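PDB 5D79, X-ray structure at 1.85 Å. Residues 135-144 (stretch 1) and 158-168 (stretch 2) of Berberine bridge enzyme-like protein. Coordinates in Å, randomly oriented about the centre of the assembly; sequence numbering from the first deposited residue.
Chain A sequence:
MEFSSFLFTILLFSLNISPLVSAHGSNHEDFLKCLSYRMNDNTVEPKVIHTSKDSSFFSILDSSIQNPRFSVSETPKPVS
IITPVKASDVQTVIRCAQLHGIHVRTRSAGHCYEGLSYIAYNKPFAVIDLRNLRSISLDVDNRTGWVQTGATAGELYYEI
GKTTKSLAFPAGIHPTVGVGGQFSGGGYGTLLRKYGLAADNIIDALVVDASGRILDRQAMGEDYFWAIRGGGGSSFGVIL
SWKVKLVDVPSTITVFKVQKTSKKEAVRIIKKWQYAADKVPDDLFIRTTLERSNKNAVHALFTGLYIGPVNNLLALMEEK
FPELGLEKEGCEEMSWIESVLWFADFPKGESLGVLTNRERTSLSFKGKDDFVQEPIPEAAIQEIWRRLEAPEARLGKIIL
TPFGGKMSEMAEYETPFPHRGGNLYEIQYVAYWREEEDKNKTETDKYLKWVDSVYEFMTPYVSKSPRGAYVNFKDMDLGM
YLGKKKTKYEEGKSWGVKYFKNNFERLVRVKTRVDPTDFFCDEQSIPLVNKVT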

# COMPACT_ATOMS: atom_id res chain seq x y z
N SER A 135 15.68 11.10 3.27
CA SER A 135 17.07 10.70 3.15
C SER A 135 17.23 9.19 3.27
O SER A 135 16.68 8.57 4.19
N ILE A 136 17.99 8.60 2.35
CA ILE A 136 18.21 7.16 2.34
C ILE A 136 19.69 6.83 2.44
O ILE A 136 20.47 7.13 1.55
N SER A 137 20.07 6.20 3.54
CA SER A 137 21.45 5.83 3.72
C SER A 137 21.56 4.32 3.94
O SER A 137 21.18 3.80 5.00
N LEU A 138 22.08 3.63 2.93
CA LEU A 138 22.26 2.19 2.99
C LEU A 138 23.65 1.82 3.47
O LEU A 138 24.59 2.60 3.37
N ASP A 139 23.78 0.60 3.99
CA ASP A 139 25.07 0.02 4.32
C ASP A 139 25.15 -1.30 3.56
O ASP A 139 24.83 -2.35 4.10
N VAL A 140 25.57 -1.24 2.30
CA VAL A 140 25.41 -2.40 1.43
C VAL A 140 26.17 -3.63 1.96
O VAL A 140 25.73 -4.76 1.76
N ASP A 141 27.28 -3.41 2.65
CA ASP A 141 28.12 -4.52 3.12
C ASP A 141 27.49 -5.22 4.32
O ASP A 141 27.63 -6.44 4.48
N ASN A 142 26.77 -4.46 5.14
CA ASN A 142 26.03 -5.02 6.26
C ASN A 142 24.54 -5.24 5.98
O ASN A 142 23.78 -5.63 6.87
N ARG A 143 24.14 -4.99 4.73
CA ARG A 143 22.78 -5.28 4.24
C ARG A 143 21.69 -4.61 5.05
O ARG A 143 20.66 -5.21 5.33
N THR A 144 21.92 -3.36 5.41
CA THR A 144 20.93 -2.57 6.12
C THR A 144 20.88 -1.18 5.51
O THR A 144 21.70 -0.83 4.67
N TYR A 158 15.85 2.94 -6.30
CA TYR A 158 16.89 3.59 -7.10
C TYR A 158 18.21 3.58 -6.37
O TYR A 158 19.26 3.34 -6.96
N GLU A 159 18.16 3.84 -5.07
CA GLU A 159 19.36 3.93 -4.26
C GLU A 159 20.06 2.56 -4.19
O GLU A 159 21.27 2.45 -4.42
N ILE A 160 19.28 1.53 -3.89
CA ILE A 160 19.73 0.15 -3.95
C ILE A 160 20.26 -0.24 -5.34
O ILE A 160 21.42 -0.59 -5.49
N GLY A 161 19.39 -0.17 -6.35
CA GLY A 161 19.70 -0.68 -7.66
C GLY A 161 20.88 -0.05 -8.36
O GLY A 161 21.59 -0.73 -9.10
N LYS A 162 21.10 1.24 -8.13
CA LYS A 162 22.24 1.97 -8.70
C LYS A 162 23.57 1.62 -8.02
O LYS A 162 24.63 1.85 -8.59
N THR A 163 23.48 1.07 -6.80
CA THR A 163 24.64 0.76 -5.96
C THR A 163 25.10 -0.69 -6.07
O THR A 163 26.30 -0.97 -6.13
N THR A 164 24.15 -1.61 -6.07
CA THR A 164 24.45 -3.03 -6.17
C THR A 164 23.37 -3.75 -6.93
O THR A 164 22.21 -3.37 -6.86
N LYS A 165 23.76 -4.78 -7.68
CA LYS A 165 22.80 -5.59 -8.42
C LYS A 165 22.41 -6.88 -7.68
O LYS A 165 21.53 -7.62 -8.12
N SER A 166 23.04 -7.13 -6.54
CA SER A 166 22.80 -8.38 -5.82
C SER A 166 21.94 -8.21 -4.55
O SER A 166 21.80 -9.14 -3.77
N LEU A 167 21.38 -7.02 -4.36
CA LEU A 167 20.48 -6.79 -3.23
C LEU A 167 19.18 -6.15 -3.70
O LEU A 167 19.13 -5.52 -4.76
N ALA A 168 18.14 -6.30 -2.89
CA ALA A 168 16.82 -5.79 -3.20
C ALA A 168 16.07 -5.47 -1.92
O ALA A 168 16.57 -5.66 -0.82

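Strand 136-139 follows an alternation rule: Ile136 and Leu138 point toward the helix, while Ser137 points away. Both inward residues adopt mt rotamers. Leu138 CD1 sits 3.7 Å from Ile160 CG1, an apolar pairing, and also 3.7 Å from Glu159 CG. Glu159 points toward the strand with chi1 t and chi2 p, so its methylene serves as apolar surface; Ile136 CG2 lies 3.8 Å from Glu159 CG. Water 1 bridges the Glu159 side chain to the strand backbone: it donates to Glu159 OE2 (2.9 Å), accepts from Leu138 N (3.0 Å) and donates weakly to Ile136 O (3.3 Å). No direct hydrogen bond joins the stretches.

Further along, Val140 (chi1 t) divides its methyls: CG2 meets Thr163 CG2 at 3.6 Å, whereas CG1 meets both Thr164 CG2 and Leu167 CD1 at 3.6 Å. Both threonines present methyls to Val140 while their hydroxyls bond within their own stretch. Thr163, chi1 m, donates from OG1 to Glu159 O (2.6 Å), back along the helix; Thr164, chi1 t, accepts at OG1 from Ser166 N (3.2 Å). Leu167, again mt, also receives Arg143, whose CA-to-CB bond runs sideways but whose extended chain brings NE to 3.9 Å from Leu167 CD2. That NE is hydrogen-bonded elsewhere in the structure, so its contact with the leucine leaves no polar need unmet.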

# COMPACT_ATOMS: atom_id res chain seq x y z
CB SER A 135 17.92 11.40 4.21
OG SER A 135 17.91 12.81 4.01
CB ILE A 136 17.64 6.50 1.07
CG1 ILE A 136 16.14 6.78 0.95
CG2 ILE A 136 17.90 4.99 1.09
CD1 ILE A 136 15.53 6.48 -0.40
CB SER A 137 22.05 6.60 4.88
OG SER A 137 21.66 7.96 4.82
CB LEU A 138 22.01 1.57 1.62
CG LEU A 138 20.76 2.08 0.92
CD1 LEU A 138 20.67 1.48 -0.48
CD2 LEU A 138 19.52 1.76 1.75
CB ASP A 139 25.20 -0.19 5.84
CG ASP A 139 26.50 -0.89 6.25
OD1 ASP A 139 27.20 -1.50 5.40
OD2 ASP A 139 26.82 -0.86 7.46
CB VAL A 140 25.86 -2.09 -0.02
CG1 VAL A 140 25.24 -3.06 -0.99
CG2 VAL A 140 25.44 -0.69 -0.39
CB ASP A 141 29.54 -4.04 3.48
CG ASP A 141 30.28 -3.42 2.29
OD1 ASP A 141 30.07 -3.85 1.12
OD2 ASP A 141 31.09 -2.49 2.53
CB ASN A 142 26.21 -4.14 7.49
CG ASN A 142 27.52 -4.42 8.21
OD1 ASN A 142 28.08 -5.51 8.09
ND2 ASN A 142 28.01 -3.43 8.94
CB ARG A 143 22.53 -6.79 4.21
CG ARG A 143 23.31 -7.50 3.13
CD ARG A 143 23.14 -9.00 3.21
NE ARG A 143 23.86 -9.67 2.13
CZ ARG A 143 25.17 -9.62 1.97
NH1 ARG A 143 25.93 -8.92 2.81
NH2 ARG A 143 25.73 -10.26 0.96
CB THR A 144 21.24 -2.45 7.65
OG1 THR A 144 22.55 -1.88 7.86
CG2 THR A 144 21.16 -3.82 8.31
CB TYR A 158 16.48 5.02 -7.44
CG TYR A 158 17.45 5.74 -8.33
CD1 TYR A 158 17.58 5.39 -9.68
CD2 TYR A 158 18.23 6.78 -7.84
CE1 TYR A 158 18.46 6.06 -10.51
CE2 TYR A 158 19.11 7.46 -8.67
CZ TYR A 158 19.22 7.10 -9.99
OH TYR A 158 20.11 7.78 -10.80
CB GLU A 159 19.00 4.48 -2.87
CG GLU A 159 20.16 4.81 -1.95
CD GLU A 159 21.16 5.81 -2.53
OE1 GLU A 159 20.77 6.75 -3.28
OE2 GLU A 159 22.36 5.62 -2.21
CB ILE A 160 18.61 -0.81 -3.59
CG1 ILE A 160 18.07 -0.49 -2.19
CG2 ILE A 160 19.10 -2.23 -3.69
CD1 ILE A 160 16.81 -1.25 -1.84
CB LYS A 162 22.02 3.48 -8.60
CG LYS A 162 20.94 4.01 -9.51
CD LYS A 162 21.49 4.24 -10.89
CE LYS A 162 22.57 5.32 -10.88
NZ LYS A 162 23.10 5.57 -12.24
CB THR A 163 24.34 1.03 -4.46
OG1 THR A 163 23.82 2.35 -4.30
CG2 THR A 163 25.61 0.87 -3.63
CB THR A 164 24.58 -3.70 -4.80
OG1 THR A 164 24.89 -5.09 -4.99
CG2 THR A 164 23.29 -3.56 -4.00
CB LYS A 165 23.39 -5.93 -9.80
CG LYS A 165 23.88 -4.73 -10.57
CD LYS A 165 22.74 -3.76 -10.89
CE LYS A 165 23.24 -2.53 -11.63
NZ LYS A 165 22.24 -1.43 -11.68
CB SER A 166 24.13 -9.05 -5.47
OG SER A 166 24.91 -8.24 -4.61
CB LEU A 167 21.13 -5.91 -2.17
CG LEU A 167 22.29 -6.45 -1.35
CD1 LEU A 167 22.66 -5.45 -0.26
CD2 LEU A 167 21.96 -7.80 -0.76
CB ALA A 168 16.03 -6.80 -4.04
O HOH W 1 23.08 5.32 0.62